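Local coordinates for Low molecular weight heat shock protein (Xanthomonas axonopodis pv. citri, PDB 3GLA) that probably acts as a small heat-shock chaperone of the alpha-crystallin family, holding partly unfolded proteins and limiting their aggregation under stress, at residues Q2-V7 with R62-R68; A20-I25 with I41-R45. All coordinates share one frame; numbering follows the deposited sequence.

Contact 1. Residues Q2-V7 with R62-R68. With PO4 (phosphate ion), chain D.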
loop_
_atom_site.group_PDB
_atom_site.type_symbol
_atom_site.label_atom_id
_atom_site.label_comp_id
_atom_site.label_asym_id
_atom_site.label_seq_id
_atom_site.Cartn_x
_atom_site.Cartn_y
_atom_site.Cartn_z
ATOM N N GLN B 2 1.514 -14.877 4.649
ATOM C CA GLN B 2 0.788 -13.935 5.586
ATOM C C GLN B 2 1.101 -12.525 5.206
ATOM O O GLN B 2 2.292 -12.181 4.937
ATOM C CB GLN B 2 1.411 -14.063 7.015
ATOM C CG GLN B 2 0.490 -14.045 8.338
ATOM C CD GLN B 2 -0.904 -13.558 8.220
ATOM O OE1 GLN B 2 -1.798 -14.351 8.118
ATOM N NE2 GLN B 2 -1.117 -12.227 8.259
ATOM N N TRP B 3 0.086 -11.668 5.282
ATOM C CA TRP B 3 0.317 -10.387 4.824
ATOM C C TRP B 3 0.790 -9.760 6.192
ATOM O O TRP B 3 0.109 -9.876 7.237
ATOM C CB TRP B 3 -0.954 -9.749 4.352
ATOM C CG TRP B 3 -0.900 -8.318 3.945
ATOM C CD1 TRP B 3 0.230 -7.554 3.499
ATOM C CD2 TRP B 3 -2.014 -7.496 3.804
ATOM N NE1 TRP B 3 -0.197 -6.310 3.175
ATOM C CE2 TRP B 3 -1.542 -6.233 3.276
ATOM C CE3 TRP B 3 -3.331 -7.669 4.025
ATOM C CZ2 TRP B 3 -2.323 -5.206 3.060
ATOM C CZ3 TRP B 3 -4.164 -6.567 3.784
ATOM C CH2 TRP B 3 -3.648 -5.358 3.295
ATOM N N VAL B 4 1.926 -9.081 6.149
ATOM C CA VAL B 4 2.354 -8.279 7.274
ATOM C C VAL B 4 2.531 -6.881 6.673
ATOM O O VAL B 4 3.564 -6.544 6.154
ATOM C CB VAL B 4 3.699 -8.804 7.773
ATOM C CG1 VAL B 4 4.157 -7.970 8.923
ATOM C CG2 VAL B 4 3.531 -10.257 8.294
ATOM N N PRO B 5 1.518 -6.052 6.795
ATOM C CA PRO B 5 1.550 -4.759 6.184
ATOM C C PRO B 5 2.612 -3.932 6.898
ATOM O O PRO B 5 2.668 -3.899 8.084
ATOM C CB PRO B 5 0.169 -4.147 6.457
ATOM C CG PRO B 5 -0.571 -5.200 7.095
ATOM C CD PRO B 5 0.205 -6.403 7.345
ATOM N N ARG B 6 3.399 -3.235 6.125
ATOM C CA ARG B 6 4.489 -2.448 6.714
ATOM C C ARG B 6 4.038 -1.183 7.336
ATOM O O ARG B 6 3.097 -0.561 6.858
ATOM C CB ARG B 6 5.477 -2.098 5.593
ATOM C CG ARG B 6 6.236 -3.444 5.210
ATOM C CD ARG B 6 7.029 -3.157 3.925
ATOM N NE ARG B 6 7.805 -4.365 3.748
ATOM C CZ ARG B 6 9.009 -4.575 4.211
ATOM N NH1 ARG B 6 9.709 -3.712 4.851
ATOM N NH2 ARG B 6 9.507 -5.804 3.958
ATOM N N VAL B 7 4.656 -0.819 8.440
ATOM C CA VAL B 7 4.207 0.333 9.244
ATOM C C VAL B 7 5.445 1.145 9.602
ATOM O O VAL B 7 6.574 0.592 9.801
ATOM C CB VAL B 7 3.672 -0.251 10.510
ATOM C CG1 VAL B 7 3.557 0.745 11.565
ATOM C CG2 VAL B 7 2.308 -0.929 10.166
ATOM N N ARG B 62 0.368 -9.476 -1.443
ATOM C CA ARG B 62 -0.021 -10.319 -0.256
ATOM C C ARG B 62 -1.412 -9.946 0.101
ATOM O O ARG B 62 -1.854 -8.776 -0.068
ATOM C CB ARG B 62 0.955 -9.978 0.906
ATOM C CG ARG B 62 2.420 -10.313 0.541
ATOM C CD ARG B 62 2.568 -11.805 0.691
ATOM N NE ARG B 62 3.984 -12.149 0.510
ATOM C CZ ARG B 62 4.942 -11.231 0.355
ATOM N NH1 ARG B 62 6.207 -11.594 0.191
ATOM N NH2 ARG B 62 4.621 -9.935 0.356
ATOM N N TYR B 63 -2.116 -10.882 0.712
ATOM C CA TYR B 63 -3.489 -10.523 1.098
ATOM C C TYR B 63 -3.944 -11.496 2.175
ATOM O O TYR B 63 -3.074 -12.205 2.673
ATOM C CB TYR B 63 -4.428 -10.516 -0.136
ATOM C CG TYR B 63 -4.506 -11.856 -0.766
ATOM C CD1 TYR B 63 -5.594 -12.644 -0.537
ATOM C CD2 TYR B 63 -3.472 -12.337 -1.628
ATOM C CE1 TYR B 63 -5.718 -13.904 -1.122
ATOM C CE2 TYR B 63 -3.554 -13.608 -2.211
ATOM C CZ TYR B 63 -4.706 -14.374 -1.980
ATOM O OH TYR B 63 -4.804 -15.594 -2.586
ATOM N N GLY B 64 -5.221 -11.430 2.456
ATOM C CA GLY B 64 -5.790 -12.227 3.566
ATOM C C GLY B 64 -5.759 -11.401 4.817
ATOM O O GLY B 64 -5.747 -10.153 4.774
ATOM N N SER B 65 -5.746 -12.109 5.934
ATOM C CA SER B 65 -5.937 -11.336 7.163
ATOM C C SER B 65 -4.573 -10.764 7.605
ATOM O O SER B 65 -3.495 -11.300 7.329
ATOM C CB SER B 65 -6.433 -12.247 8.326
ATOM O OG SER B 65 -7.569 -12.857 7.862
ATOM N N PHE B 66 -4.661 -9.664 8.308
ATOM C CA PHE B 66 -3.439 -9.215 8.938
ATOM C C PHE B 66 -3.837 -8.735 10.349
ATOM O O PHE B 66 -4.988 -8.445 10.612
ATOM C CB PHE B 66 -2.814 -7.982 8.202
ATOM C CG PHE B 66 -3.675 -6.798 8.189
ATOM C CD1 PHE B 66 -3.511 -5.817 9.204
ATOM C CD2 PHE B 66 -4.638 -6.629 7.184
ATOM C CE1 PHE B 66 -4.273 -4.659 9.199
ATOM C CE2 PHE B 66 -5.465 -5.448 7.187
ATOM C CZ PHE B 66 -5.244 -4.468 8.231
ATOM N N HIS B 67 -2.847 -8.741 11.221
ATOM C CA HIS B 67 -3.050 -8.199 12.542
ATOM C C HIS B 67 -1.699 -7.949 13.095
ATOM O O HIS B 67 -0.865 -8.841 13.190
ATOM C CB HIS B 67 -3.720 -9.298 13.296
ATOM C CG HIS B 67 -4.069 -8.951 14.673
ATOM N ND1 HIS B 67 -3.938 -7.692 15.223
ATOM C CD2 HIS B 67 -4.677 -9.710 15.620
ATOM C CE1 HIS B 67 -4.388 -7.709 16.483
ATOM N NE2 HIS B 67 -4.845 -8.905 16.730
ATOM N N ARG B 68 -1.431 -6.711 13.338
ATOM C CA ARG B 68 -0.144 -6.376 13.883
ATOM C C ARG B 68 -0.514 -5.566 15.152
ATOM O O ARG B 68 -1.518 -4.869 15.240
ATOM C CB ARG B 68 0.621 -5.458 12.971
ATOM C CG ARG B 68 0.893 -6.288 11.656
ATOM C CD ARG B 68 2.041 -5.646 10.855
ATOM N NE ARG B 68 3.305 -5.793 11.515
ATOM C CZ ARG B 68 4.347 -5.006 11.198
ATOM N NH1 ARG B 68 4.229 -3.980 10.337
ATOM N NH2 ARG B 68 5.473 -5.195 11.828
HETATM P P PO4 D . 6.535 -7.368 1.758
HETATM O O1 PO4 D . 6.175 -8.747 1.963
HETATM O O2 PO4 D . 5.607 -6.755 0.597
HETATM O O3 PO4 D . 6.195 -6.514 2.978
HETATM O O4 PO4 D . 7.871 -7.018 1.293
HETATM O O HOH W 1 -0.226 -9.158 9.949
HETATM O O HOH W 2 -2.687 -12.726 5.177
#
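Trp3 and Pro5 of the loop before strand 7-11 pack onto Phe66 of strand 64-71, beside the edge of the alpha-crystallin beta-sandwich. The aromatic pair is T-shaped: the edge of Phe66 turns to the six-membered ring of Trp3, with centroids 5.0 Å apart and planes at 73°. Phe66 CD2 comes within 3.4 Å of Trp3 CZ3. Pro5 crosses Phe66 at about a right angle, Pro5 CD lying 3.5 Å from Phe66 CB, and its CG sits over one face of the indole. Arg62 O lies over the opposite face, offset toward the rim, and Gly64 O faces the ring edge in its plane. Arg45 of strand 38-45 adds a cation-pi contact to the indole. At the start of the segment Gln2 NE2 donates to Ser65 O (2.7 Å, N-H...O 154°), while one water links Trp3 N to Tyr63 O and Ser65 O and a second joins Trp3 O to His67 N. Farther along, Arg68, its chain bent at chi3 (69°), brings NH1 to Pro5 O at 2.7 Å while Val4 CG1 rests against one guanidinium face. Arg68 NH1 also forms a salt bridge with Glu60 of the second subunit. Arg6 NE is hydrogen-bonded to O3 (2.8 Å) of a phosphate ion, probably from the crystallisation liquor; Arg62 NH2 comes close to O1, and Arg6 NE of the second subunit also bonds the ion. Strand 38-45 pairs with strand 64-71, and Ile25 from the loop after strand 15-21 touches both Trp3 and Phe66.

Contact 2. Residues A20-I25 with I41-R45; sequences ADLPGI and IRGER
Arg45 reaches from strand 38-45 across to the turn of residues 22-25, meeting Ile25 first and Pro23 last. Its CB lies 4.1 Å from Ile25 CD1, with Ile25 CG1 scarcely farther off. From there the chain runs fully extended, CG anti to the backbone N (chi1 165°), past Pro23 O, which is 3.8 Å from CD. Pro23 O then lies over one face of the guanidinium, with Arg45 NH2 the nearest of its atoms at 3.1 Å. The carbonyl oxygen sits above the plane, at an angle too poor for a hydrogen bond. Arg45 NH2 also lies near Pro23 CG, while NH1 is hydrogen-bonded to Arg62 O and salt-bridged to Asp21 of the second subunit; Asp21 of this chain pairs in return with Arg45 there. The turn from Leu22 to Ile25 is of type II, and Gly24 takes the positive phi (92°) of its third position, close beside Arg45 NH2. Ile25 CD1 comes within 3.6 Å of Glu44 O, so a methyl group lies against the strand backbone. At the other end Ala20 CB meets Ile41 CD1 at 4.0 Å; Leu22 CD1 approaches the same methyl group more loosely. Ile41 is also touched by Val7 and Ile92, and Leu22 and Ile25 both rest on Phe66, continuing the apolar layer. Strands 15-21 and 38-45 belong to different antiparallel sheets, and aliphatic side chains meeting between two such sheets form the core of the alpha-crystallin domain, an immunoglobulin-like beta-sandwich.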
loop_
_atom_site.group_PDB
_atom_site.type_symbol
_atom_site.label_atom_id
_atom_site.label_comp_id
_atom_site.label_asym_id
_atom_site.label_seq_id
_atom_site.Cartn_x
_atom_site.Cartn_y
_atom_site.Cartn_z
ATOM N N ALA B 20 0.490 2.990 8.078
ATOM C CA ALA B 20 0.488 1.609 7.693
ATOM C C ALA B 20 0.175 1.529 6.220
ATOM O O ALA B 20 -0.770 2.138 5.722
ATOM C CB ALA B 20 -0.592 0.886 8.490
ATOM N N ASP B 21 0.911 0.726 5.540
ATOM C CA ASP B 21 0.616 0.549 4.129
ATOM C C ASP B 21 -0.387 -0.601 4.064
ATOM O O ASP B 21 -0.073 -1.800 4.194
ATOM C CB ASP B 21 1.902 0.111 3.464
ATOM C CG ASP B 21 2.738 1.307 3.024
ATOM O OD1 ASP B 21 2.319 2.432 3.262
ATOM O OD2 ASP B 21 3.853 1.020 2.542
ATOM N N LEU B 22 -1.611 -0.166 3.767
ATOM C CA LEU B 22 -2.730 -1.125 3.680
ATOM C C LEU B 22 -3.415 -0.936 2.364
ATOM O O LEU B 22 -4.608 -0.657 2.320
ATOM C CB LEU B 22 -3.677 -0.854 4.888
ATOM C CG LEU B 22 -2.944 -1.364 6.210
ATOM C CD1 LEU B 22 -3.818 -0.727 7.310
ATOM C CD2 LEU B 22 -2.914 -2.831 6.211
ATOM N N PRO B 23 -2.682 -1.178 1.281
ATOM C CA PRO B 23 -3.343 -0.932 -0.013
ATOM C C PRO B 23 -4.461 -1.936 -0.254
ATOM O O PRO B 23 -4.503 -3.029 0.251
ATOM C CB PRO B 23 -2.217 -1.171 -0.995
ATOM C CG PRO B 23 -1.244 -2.226 -0.354
ATOM C CD PRO B 23 -1.296 -1.661 1.129
ATOM N N GLY B 24 -5.521 -1.387 -0.838
ATOM C CA GLY B 24 -6.556 -2.301 -1.319
ATOM C C GLY B 24 -7.635 -2.545 -0.271
ATOM O O GLY B 24 -8.412 -3.518 -0.431
ATOM N N ILE B 25 -7.635 -1.733 0.785
ATOM C CA ILE B 25 -8.637 -1.827 1.855
ATOM C C ILE B 25 -9.180 -0.509 2.050
ATOM O O ILE B 25 -8.523 0.475 2.225
ATOM C CB ILE B 25 -8.001 -2.274 3.190
ATOM C CG1 ILE B 25 -7.378 -3.568 3.004
ATOM C CG2 ILE B 25 -9.207 -2.551 4.172
ATOM C CD1 ILE B 25 -6.734 -4.130 4.344
ATOM N N ILE B 41 -3.638 -3.150 14.652
ATOM C CA ILE B 41 -4.353 -2.956 13.434
ATOM C C ILE B 41 -4.713 -4.302 12.908
ATOM O O ILE B 41 -3.899 -5.209 12.927
ATOM C CB ILE B 41 -3.558 -2.165 12.345
ATOM C CG1 ILE B 41 -2.198 -2.856 12.053
ATOM C CG2 ILE B 41 -3.361 -0.750 12.834
ATOM C CD1 ILE B 41 -1.457 -2.240 10.810
ATOM N N ARG B 42 -5.928 -4.436 12.386
ATOM C CA ARG B 42 -6.293 -5.733 11.937
ATOM C C ARG B 42 -7.287 -5.561 10.831
ATOM O O ARG B 42 -7.952 -4.519 10.738
ATOM C CB ARG B 42 -6.841 -6.621 13.040
ATOM C CG ARG B 42 -8.052 -6.235 13.380
ATOM C CD ARG B 42 -8.432 -7.080 14.651
ATOM N NE ARG B 42 -8.189 -8.481 14.547
ATOM C CZ ARG B 42 -8.010 -9.255 15.619
ATOM N NH1 ARG B 42 -8.056 -8.721 16.871
ATOM N NH2 ARG B 42 -7.776 -10.556 15.446
ATOM N N GLY B 43 -7.330 -6.564 9.972
ATOM C CA GLY B 43 -8.305 -6.440 8.873
ATOM C C GLY B 43 -7.938 -7.559 7.888
ATOM O O GLY B 43 -7.225 -8.557 8.230
ATOM N N GLU B 44 -8.471 -7.372 6.682
ATOM C CA GLU B 44 -8.376 -8.508 5.711
ATOM C C GLU B 44 -8.417 -7.833 4.385
ATOM O O GLU B 44 -9.093 -6.864 4.142
ATOM C CB GLU B 44 -9.494 -9.533 5.827
ATOM C CG GLU B 44 -9.363 -10.804 4.934
ATOM C CD GLU B 44 -9.653 -12.214 5.576
ATOM O OE1 GLU B 44 -9.562 -13.189 4.784
ATOM O OE2 GLU B 44 -9.934 -12.372 6.804
ATOM N N ARG B 45 -7.591 -8.326 3.487
ATOM C CA ARG B 45 -7.652 -7.804 2.244
ATOM C C ARG B 45 -7.997 -8.943 1.337
ATOM O O ARG B 45 -7.431 -9.995 1.506
ATOM C CB ARG B 45 -6.094 -7.422 2.016
ATOM C CG ARG B 45 -5.815 -7.170 0.650
ATOM C CD ARG B 45 -4.269 -6.802 0.475
ATOM N NE ARG B 45 -4.099 -6.250 -0.667
ATOM C CZ ARG B 45 -3.055 -5.678 -1.192
ATOM N NH1 ARG B 45 -1.893 -6.300 -1.284
ATOM N NH2 ARG B 45 -3.380 -4.846 -2.064
#

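From the N terminus, residues 2-7 lead into strand 7-11, and strand 15-21 follows as its antiparallel neighbour. Residues 20-25 take in the end of strand 15-21 and the turn after it; strands 31-35 and 38-45 then form a pair in the other sheet, where contact 2 closes a loop of 15 residues. A long excursion carrying residues 56-58 comes back at residues 62-68, and contact 1 closes a loop of 54 residues with contact 2 nested inside. Strands 38-45 and 64-71 are sheet neighbours, joined for example by Arg68 O and Ile41 N. Contact 2 ties sheet to sheet, contact 1 adds the N-terminal segment, and both reach the second subunit.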